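Local coordinates for protein ATP-dependent Clp protease proteolytic subunit (Listeria monocytogenes, PDB 4JCQ) that probably cleaves peptide bonds in proteins as the serine-protease subunit of an ATP-dependent protease, helping to degrade misfolded proteins, at residues R22-A35 with P52-A66. Residues are numbered along the deposited sequence; the frame is centred on the assembly and turned at random.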
ATOM      1  N   ARG H  22      18.540  -3.553  20.875  1.00 33.02           N
ATOM      2  CA  ARG H  22      19.541  -2.712  20.196  1.00 32.03           C
ATOM      3  C   ARG H  22      20.224  -3.470  19.050  1.00 30.44           C
ATOM      4  O   ARG H  22      21.453  -3.565  18.984  1.00 29.17           O
ATOM      5  CB  ARG H  22      20.567  -2.103  21.178  1.00 32.56           C
ATOM      6  CG  ARG H  22      20.126  -2.062  22.636  1.00 34.31           C
ATOM      7  CD  ARG H  22      20.354  -0.732  23.348  1.00 33.80           C
ATOM      8  NE  ARG H  22      21.454   0.089  22.835  1.00 31.13           N
ATOM      9  CZ  ARG H  22      21.323   1.361  22.460  1.00 31.37           C
ATOM     10  NH1 ARG H  22      22.373   2.040  22.015  1.00 30.71           N
ATOM     11  NH2 ARG H  22      20.141   1.964  22.535  1.00 30.45           N
ATOM     12  N   THR H  23      19.396  -4.013  18.161  1.00 29.85           N
ATOM     13  CA  THR H  23      19.855  -4.798  17.021  1.00 29.24           C
ATOM     14  C   THR H  23      19.380  -4.163  15.715  1.00 27.90           C
ATOM     15  O   THR H  23      18.230  -3.734  15.601  1.00 30.72           O
ATOM     16  CB  THR H  23      19.363  -6.261  17.112  1.00 31.18           C
ATOM     17  OG1 THR H  23      19.831  -6.844  18.335  1.00 33.46           O
ATOM     18  CG2 THR H  23      19.881  -7.089  15.951  1.00 30.06           C
ATOM     19  N   VAL H  24      20.282  -4.095  14.741  1.00 25.94           N
ATOM     20  CA  VAL H  24      19.971  -3.573  13.414  1.00 24.15           C
ATOM     21  C   VAL H  24      20.293  -4.649  12.381  1.00 22.58           C
ATOM     22  O   VAL H  24      21.361  -5.266  12.427  1.00 21.84           O
ATOM     23  CB  VAL H  24      20.764  -2.276  13.111  1.00 24.14           C
ATOM     24  CG1 VAL H  24      20.503  -1.786  11.691  1.00 23.07           C
ATOM     25  CG2 VAL H  24      20.414  -1.185  14.116  1.00 24.42           C
ATOM     26  N   LEU H  25      19.362  -4.885  11.463  1.00 21.64           N
ATOM     27  CA  LEU H  25      19.582  -5.846  10.392  1.00 21.28           C
ATOM     28  C   LEU H  25      19.852  -5.125   9.080  1.00 20.11           C
ATOM     29  O   LEU H  25      19.071  -4.270   8.658  1.00 20.78           O
ATOM     30  CB  LEU H  25      18.387  -6.797  10.243  1.00 22.39           C
ATOM     31  CG  LEU H  25      17.897  -7.588  11.463  1.00 23.77           C
ATOM     32  CD1 LEU H  25      16.789  -8.542  11.044  1.00 24.60           C
ATOM     33  CD2 LEU H  25      19.019  -8.354  12.149  1.00 22.60           C
ATOM     34  N   ILE H  26      20.975  -5.463   8.456  1.00 19.15           N
ATOM     35  CA  ILE H  26      21.319  -4.949   7.132  1.00 18.41           C
ATOM     36  C   ILE H  26      21.339  -6.132   6.166  1.00 17.70           C
ATOM     37  O   ILE H  26      22.370  -6.785   5.977  1.00 17.37           O
ATOM     38  CB  ILE H  26      22.664  -4.177   7.139  1.00 19.00           C
ATOM     39  CG1 ILE H  26      22.594  -2.989   8.110  1.00 19.33           C
ATOM     40  CG2 ILE H  26      23.023  -3.692   5.739  1.00 19.59           C
ATOM     41  CD1 ILE H  26      23.886  -2.206   8.250  1.00 19.36           C
ATOM     42  N   TYR H  27      20.172  -6.419   5.590  1.00 18.09           N
ATOM     43  CA  TYR H  27      19.985  -7.552   4.693  1.00 18.36           C
ATOM     44  C   TYR H  27      19.624  -7.041   3.301  1.00 19.82           C
ATOM     45  O   TYR H  27      18.731  -6.203   3.154  1.00 21.16           O
ATOM     46  CB  TYR H  27      18.856  -8.468   5.194  1.00 18.51           C
ATOM     47  CG  TYR H  27      19.134  -9.311   6.436  1.00 18.69           C
ATOM     48  CD1 TYR H  27      18.393 -10.468   6.680  1.00 19.57           C
ATOM     49  CD2 TYR H  27      20.116  -8.956   7.367  1.00 18.35           C
ATOM     50  CE1 TYR H  27      18.615 -11.243   7.809  1.00 19.21           C
ATOM     51  CE2 TYR H  27      20.349  -9.728   8.499  1.00 18.79           C
ATOM     52  CZ  TYR H  27      19.594 -10.871   8.715  1.00 19.07           C
ATOM     53  OH  TYR H  27      19.813 -11.643   9.838  1.00 18.50           O
ATOM     54  N   GLY H  28      20.319  -7.545   2.283  1.00 19.75           N
ATOM     55  CA  GLY H  28      20.004  -7.209   0.894  1.00 20.71           C
ATOM     56  C   GLY H  28      20.863  -6.101   0.316  1.00 19.55           C
ATOM     57  O   GLY H  28      21.922  -5.780   0.854  1.00 19.30           O
ATOM     58  N   GLU H  29      20.388  -5.511  -0.780  1.00 19.91           N
ATOM     59  CA  GLU H  29      21.139  -4.499  -1.526  1.00 21.07           C
ATOM     60  C   GLU H  29      21.395  -3.231  -0.712  1.00 20.03           C
ATOM     61  O   GLU H  29      20.496  -2.717  -0.041  1.00 20.24           O
ATOM     62  CB  GLU H  29      20.410  -4.153  -2.834  1.00 24.64           C
ATOM     63  CG  GLU H  29      21.110  -3.113  -3.699  1.00 28.26           C
ATOM     64  CD  GLU H  29      20.323  -2.762  -4.947  1.00 35.92           C
ATOM     65  OE1 GLU H  29      19.748  -1.654  -4.993  1.00 38.26           O
ATOM     66  OE2 GLU H  29      20.275  -3.594  -5.878  1.00 40.19           O
ATOM     67  N   ILE H  30      22.632  -2.743  -0.775  1.00 19.28           N
ATOM     68  CA  ILE H  30      22.997  -1.467  -0.162  1.00 19.16           C
ATOM     69  C   ILE H  30      22.593  -0.339  -1.110  1.00 20.19           C
ATOM     70  O   ILE H  30      23.204  -0.146  -2.161  1.00 21.46           O
ATOM     71  CB  ILE H  30      24.509  -1.390   0.167  1.00 18.79           C
ATOM     72  CG1 ILE H  30      24.966  -2.608   0.992  1.00 18.57           C
ATOM     73  CG2 ILE H  30      24.856  -0.084   0.883  1.00 19.40           C
ATOM     74  CD1 ILE H  30      24.201  -2.835   2.286  1.00 18.20           C
ATOM     75  N   ASN H  31      21.539   0.381  -0.741  1.00 20.82           N
ATOM     76  CA  ASN H  31      21.065   1.529  -1.512  1.00 22.31           C
ATOM     77  C   ASN H  31      20.694   2.681  -0.585  1.00 23.28           C
ATOM     78  O   ASN H  31      20.727   2.528   0.641  1.00 23.44           O
ATOM     79  CB  ASN H  31      19.894   1.140  -2.431  1.00 22.73           C
ATOM     80  CG  ASN H  31      18.766   0.433  -1.694  1.00 24.48           C
ATOM     81  OD1 ASN H  31      18.452   0.749  -0.546  1.00 22.91           O
ATOM     82  ND2 ASN H  31      18.136  -0.525  -2.368  1.00 26.12           N
ATOM     83  N   GLN H  32      20.354   3.830  -1.166  1.00 24.66           N
ATOM     84  CA  GLN H  32      20.047   5.035  -0.391  1.00 26.51           C
ATOM     85  C   GLN H  32      18.848   4.847   0.545  1.00 25.20           C
ATOM     86  O   GLN H  32      18.820   5.403   1.647  1.00 25.84           O
ATOM     87  CB  GLN H  32      19.853   6.244  -1.317  1.00 31.28           C
ATOM     88  CG  GLN H  32      21.164   6.833  -1.829  1.00 35.98           C
ATOM     89  CD  GLN H  32      20.979   7.842  -2.950  1.00 38.63           C
ATOM     90  OE1 GLN H  32      20.165   7.645  -3.857  1.00 39.90           O
ATOM     91  NE2 GLN H  32      21.750   8.926  -2.901  1.00 37.00           N
ATOM     92  N   GLU H  33      17.878   4.048   0.108  1.00 26.46           N
ATOM     93  CA  GLU H  33      16.700   3.720   0.915  1.00 27.22           C
ATOM     94  C   GLU H  33      17.084   2.949   2.179  1.00 24.94           C
ATOM     95  O   GLU H  33      16.614   3.260   3.278  1.00 24.79           O
ATOM     96  CB  GLU H  33      15.685   2.913   0.095  1.00 31.66           C
ATOM     97  CG  GLU H  33      15.022   3.681  -1.048  1.00 37.38           C
ATOM     98  CD  GLU H  33      15.891   3.796  -2.295  1.00 42.36           C
ATOM     99  OE1 GLU H  33      15.650   4.729  -3.092  1.00 51.87           O
ATOM    100  OE2 GLU H  33      16.810   2.967  -2.485  1.00 42.93           O
ATOM    101  N   LEU H  34      17.938   1.941   2.016  1.00 23.50           N
ATOM    102  CA  LEU H  34      18.454   1.175   3.145  1.00 22.98           C
ATOM    103  C   LEU H  34      19.333   2.052   4.046  1.00 22.05           C
ATOM    104  O   LEU H  34      19.237   1.974   5.274  1.00 20.90           O
ATOM    105  CB  LEU H  34      19.214  -0.061   2.647  1.00 23.28           C
ATOM    106  CG  LEU H  34      19.668  -1.191   3.586  1.00 25.06           C
ATOM    107  CD1 LEU H  34      21.083  -0.949   4.086  1.00 25.52           C
ATOM    108  CD2 LEU H  34      18.714  -1.462   4.746  1.00 24.37           C
ATOM    109  N   ALA H  35      20.168   2.889   3.431  1.00 21.42           N
ATOM    110  CA  ALA H  35      21.019   3.825   4.168  1.00 22.13           C
ATOM    111  C   ALA H  35      20.199   4.755   5.069  1.00 23.18           C
ATOM    112  O   ALA H  35      20.594   5.021   6.204  1.00 23.90           O
ATOM    113  CB  ALA H  35      21.894   4.629   3.214  1.00 21.93           C
ATOM    114  N   PRO H  52      25.902  -0.666  23.792  1.00 37.59           N
ATOM    115  CA  PRO H  52      26.345  -1.206  22.500  1.00 36.42           C
ATOM    116  C   PRO H  52      25.203  -1.590  21.555  1.00 34.07           C
ATOM    117  O   PRO H  52      24.099  -1.908  22.003  1.00 34.25           O
ATOM    118  CB  PRO H  52      27.141  -2.453  22.895  1.00 36.67           C
ATOM    119  CG  PRO H  52      27.628  -2.161  24.273  1.00 38.15           C
ATOM    120  CD  PRO H  52      26.512  -1.396  24.921  1.00 37.29           C
ATOM    121  N   ILE H  53      25.485  -1.543  20.255  1.00 30.48           N
ATOM    122  CA  ILE H  53      24.528  -1.922  19.217  1.00 28.84           C
ATOM    123  C   ILE H  53      25.105  -3.086  18.413  1.00 27.04           C
ATOM    124  O   ILE H  53      26.293  -3.093  18.088  1.00 27.47           O
ATOM    125  CB  ILE H  53      24.206  -0.729  18.283  1.00 28.23           C
ATOM    126  CG1 ILE H  53      23.557   0.413  19.073  1.00 28.47           C
ATOM    127  CG2 ILE H  53      23.303  -1.157  17.127  1.00 27.44           C
ATOM    128  CD1 ILE H  53      23.536   1.743  18.346  1.00 28.83           C
ATOM    129  N   THR H  54      24.265  -4.074  18.115  1.00 25.45           N
ATOM    130  CA  THR H  54      24.670  -5.215  17.292  1.00 25.67           C
ATOM    131  C   THR H  54      24.039  -5.118  15.905  1.00 24.02           C
ATOM    132  O   THR H  54      22.827  -4.930  15.779  1.00 23.88           O
ATOM    133  CB  THR H  54      24.284  -6.555  17.954  1.00 26.40           C
ATOM    134  OG1 THR H  54      24.785  -6.587  19.296  1.00 27.16           O
ATOM    135  CG2 THR H  54      24.862  -7.742  17.177  1.00 26.58           C
ATOM    136  N   ILE H  55      24.867  -5.233  14.871  1.00 21.93           N
ATOM    137  CA  ILE H  55      24.386  -5.217  13.492  1.00 20.89           C
ATOM    138  C   ILE H  55      24.654  -6.565  12.824  1.00 20.05           C
ATOM    139  O   ILE H  55      25.799  -7.013  12.761  1.00 21.49           O
ATOM    140  CB  ILE H  55      25.031  -4.082  12.659  1.00 21.40           C
ATOM    141  CG1 ILE H  55      24.775  -2.712  13.307  1.00 22.65           C
ATOM    142  CG2 ILE H  55      24.508  -4.106  11.230  1.00 20.18           C
ATOM    143  CD1 ILE H  55      25.389  -1.542  12.564  1.00 23.89           C
ATOM    144  N   PHE H  56      23.591  -7.209  12.346  1.00 19.71           N
ATOM    145  CA  PHE H  56      23.709  -8.417  11.528  1.00 19.45           C
ATOM    146  C   PHE H  56      23.695  -8.020  10.055  1.00 19.27           C
ATOM    147  O   PHE H  56      22.762  -7.356   9.596  1.00 19.88           O
ATOM    148  CB  PHE H  56      22.568  -9.401  11.824  1.00 19.62           C
ATOM    149  CG  PHE H  56      22.638 -10.027  13.192  1.00 20.74           C
ATOM    150  CD1 PHE H  56      22.065  -9.398  14.291  1.00 21.95           C
ATOM    151  CD2 PHE H  56      23.265 -11.255  13.379  1.00 21.02           C
ATOM    152  CE1 PHE H  56      22.125  -9.974  15.553  1.00 23.32           C
ATOM    153  CE2 PHE H  56      23.331 -11.836  14.639  1.00 21.71           C
ATOM    154  CZ  PHE H  56      22.758 -11.195  15.728  1.00 22.02           C
ATOM    155  N   ILE H  57      24.735  -8.421   9.324  1.00 19.20           N
ATOM    156  CA  ILE H  57      24.892  -8.034   7.921  1.00 18.75           C
ATOM    157  C   ILE H  57      24.864  -9.248   6.995  1.00 17.94           C
ATOM    158  O   ILE H  57      25.695 -10.156   7.113  1.00 18.22           O
ATOM    159  CB  ILE H  57      26.197  -7.234   7.670  1.00 20.13           C
ATOM    160  CG1 ILE H  57      26.279  -6.019   8.597  1.00 20.83           C
ATOM    161  CG2 ILE H  57      26.282  -6.793   6.210  1.00 19.90           C
ATOM    162  CD1 ILE H  57      27.670  -5.436   8.746  1.00 22.41           C
ATOM    163  N   ASN H  58      23.890  -9.248   6.088  1.00 17.15           N
ATOM    164  CA  ASN H  58      23.805 -10.207   4.992  1.00 16.91           C
ATOM    165  C   ASN H  58      23.607  -9.406   3.713  1.00 16.84           C
ATOM    166  O   ASN H  58      22.482  -9.043   3.374  1.00 17.54           O
ATOM    167  CB  ASN H  58      22.635 -11.184   5.214  1.00 17.33           C
ATOM    168  CG  ASN H  58      22.515 -12.235   4.115  1.00 18.27           C
ATOM    169  OD1 ASN H  58      22.882 -12.004   2.964  1.00 19.04           O
ATOM    170  ND2 ASN H  58      21.977 -13.396   4.467  1.00 19.25           N
ATOM    171  N   SER H  59      24.701  -9.111   3.013  1.00 17.57           N
ATOM    172  CA  SER H  59      24.627  -8.240   1.843  1.00 18.05           C
ATOM    173  C   SER H  59      25.677  -8.526   0.781  1.00 18.77           C
ATOM    174  O   SER H  59      26.858  -8.691   1.082  1.00 19.68           O
ATOM    175  CB  SER H  59      24.716  -6.767   2.254  1.00 18.23           C
ATOM    176  OG  SER H  59      24.576  -5.932   1.117  1.00 18.73           O
ATOM    177  N   GLN H  60      25.211  -8.549  -0.464  1.00 20.52           N
ATOM    178  CA  GLN H  60      26.046  -8.695  -1.648  1.00 21.64           C
ATOM    179  C   GLN H  60      26.697  -7.365  -2.048  1.00 21.18           C
ATOM    180  O   GLN H  60      27.535  -7.322  -2.951  1.00 21.85           O
ATOM    181  CB  GLN H  60      25.201  -9.246  -2.812  1.00 24.95           C
ATOM    182  CG  GLN H  60      24.058  -8.338  -3.281  1.00 27.04           C
ATOM    183  CD  GLN H  60      22.739  -8.537  -2.536  1.00 28.92           C
ATOM    184  OE1 GLN H  60      22.704  -8.797  -1.325  1.00 25.67           O
ATOM    185  NE2 GLN H  60      21.633  -8.397  -3.266  1.00 32.73           N
ATOM    186  N   GLY H  61      26.304  -6.288  -1.372  1.00 19.44           N
ATOM    187  CA  GLY H  61      26.782  -4.944  -1.690  1.00 18.25           C
ATOM    188  C   GLY H  61      25.713  -4.115  -2.376  1.00 17.58           C
ATOM    189  O   GLY H  61      24.517  -4.373  -2.220  1.00 17.47           O
ATOM    190  N   GLY H  62      26.148  -3.116  -3.137  1.00 18.41           N
ATOM    191  CA  GLY H  62      25.235  -2.234  -3.855  1.00 19.51           C
ATOM    192  C   GLY H  62      25.905  -0.940  -4.277  1.00 21.05           C
ATOM    193  O   GLY H  62      26.896  -0.956  -5.007  1.00 23.26           O
ATOM    194  N   HIS H  63      25.364   0.181  -3.804  1.00 21.25           N
ATOM    195  CA  HIS H  63      25.835   1.509  -4.197  1.00 21.00           C
ATOM    196  C   HIS H  63      26.866   2.033  -3.238  1.00 20.28           C
ATOM    197  O   HIS H  63      26.633   2.073  -2.026  1.00 20.05           O
ATOM    198  CB  HIS H  63      24.658   2.476  -4.296  1.00 24.04           C
ATOM    199  CG  HIS H  63      23.654   2.111  -5.365  1.00 27.02           C
ATOM    200  ND1 HIS H  63      22.738   1.138  -5.199  1.00 28.92           N
ATOM    201  CD2 HIS H  63      23.442   2.634  -6.639  1.00 30.49           C
ATOM    202  CE1 HIS H  63      21.982   1.037  -6.308  1.00 30.57           C
ATOM    203  NE2 HIS H  63      22.413   1.954  -7.189  1.00 31.76           N
ATOM    204  N   VAL H  64      28.012   2.445  -3.780  1.00 20.59           N
ATOM    205  CA  VAL H  64      29.161   2.890  -2.979  1.00 21.85           C
ATOM    206  C   VAL H  64      28.825   4.018  -1.993  1.00 22.56           C
ATOM    207  O   VAL H  64      29.220   3.962  -0.826  1.00 23.41           O
ATOM    208  CB  VAL H  64      30.386   3.250  -3.871  1.00 23.10           C
ATOM    209  CG1 VAL H  64      30.035   4.315  -4.905  1.00 24.63           C
ATOM    210  CG2 VAL H  64      31.582   3.679  -3.026  1.00 22.79           C
ATOM    211  N   GLU H  65      28.079   5.021  -2.457  1.00 23.88           N
ATOM    212  CA  GLU H  65      27.757   6.195  -1.641  1.00 25.53           C
ATOM    213  C   GLU H  65      26.846   5.856  -0.457  1.00 24.09           C
ATOM    214  O   GLU H  65      26.943   6.472   0.608  1.00 23.54           O
ATOM    215  CB  GLU H  65      27.158   7.321  -2.502  1.00 28.72           C
ATOM    216  CG  GLU H  65      25.738   7.088  -3.012  1.00 30.91           C
ATOM    217  CD  GLU H  65      25.653   6.167  -4.223  1.00 32.81           C
ATOM    218  OE1 GLU H  65      26.701   5.762  -4.773  1.00 32.84           O
ATOM    219  OE2 GLU H  65      24.517   5.847  -4.631  1.00 33.95           O
ATOM    220  N   ALA H  66      25.968   4.874  -0.653  1.00 23.02           N
ATOM    221  CA  ALA H  66      25.110   4.373   0.415  1.00 21.58           C
ATOM    222  C   ALA H  66      25.926   3.590   1.441  1.00 21.34           C
ATOM    223  O   ALA H  66      25.685   3.696   2.643  1.00 21.61           O
ATOM    224  CB  ALA H  66      24.003   3.506  -0.160  1.00 21.31           C
TER
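Ser59 OG is gripped twice: it donates to Gly28 O at 2.7 Å and accepts from Gly61 N at 3.1 Å, closing an ST turn. OG lies anti to the backbone N (chi1 -177°), which turns it across to residues 22-35, and is small enough for Ile30 CD1 to pack against it. Strands 23-27 and 53-59 run parallel and, with helix 32-48 between them, form a beta-alpha-beta unit of the ClpP fold. Their ladder runs from Thr54 N on Arg22 O to Gly28 N on Asn58 O. On one face, beta-branched Ile26 and Ile55 meet, CD1 to CG2, at 3.6 Å; Ile26 also touches Ile70 of helix 64-76 and Ile96, whereas Ile55 packs on Ile74. The other face turns to a neighbouring subunit. There Thr23 CG2 abuts the edge of the Phe56 ring, and Asn58 CB lies over a face of the Tyr27 ring, 4.2 Å from its centroid; Tyr27 OH and Asn58 ND2 hydrogen-bond to Ser39 and Thr69 of that subunit. Farther along, Ile30 N donates to Gly61 O at 2.9 Å. Gly61, whose backbone angles suit a residue without CB, lies close to Ser91, the predicted nucleophile. Gly62 passes so near Ile30 O that a CB would clash. That carbonyl oxygen takes a nearly straight bond from His63 N at 2.7 Å and a weak one from His63 ND1, for it sits at the imidazole edge.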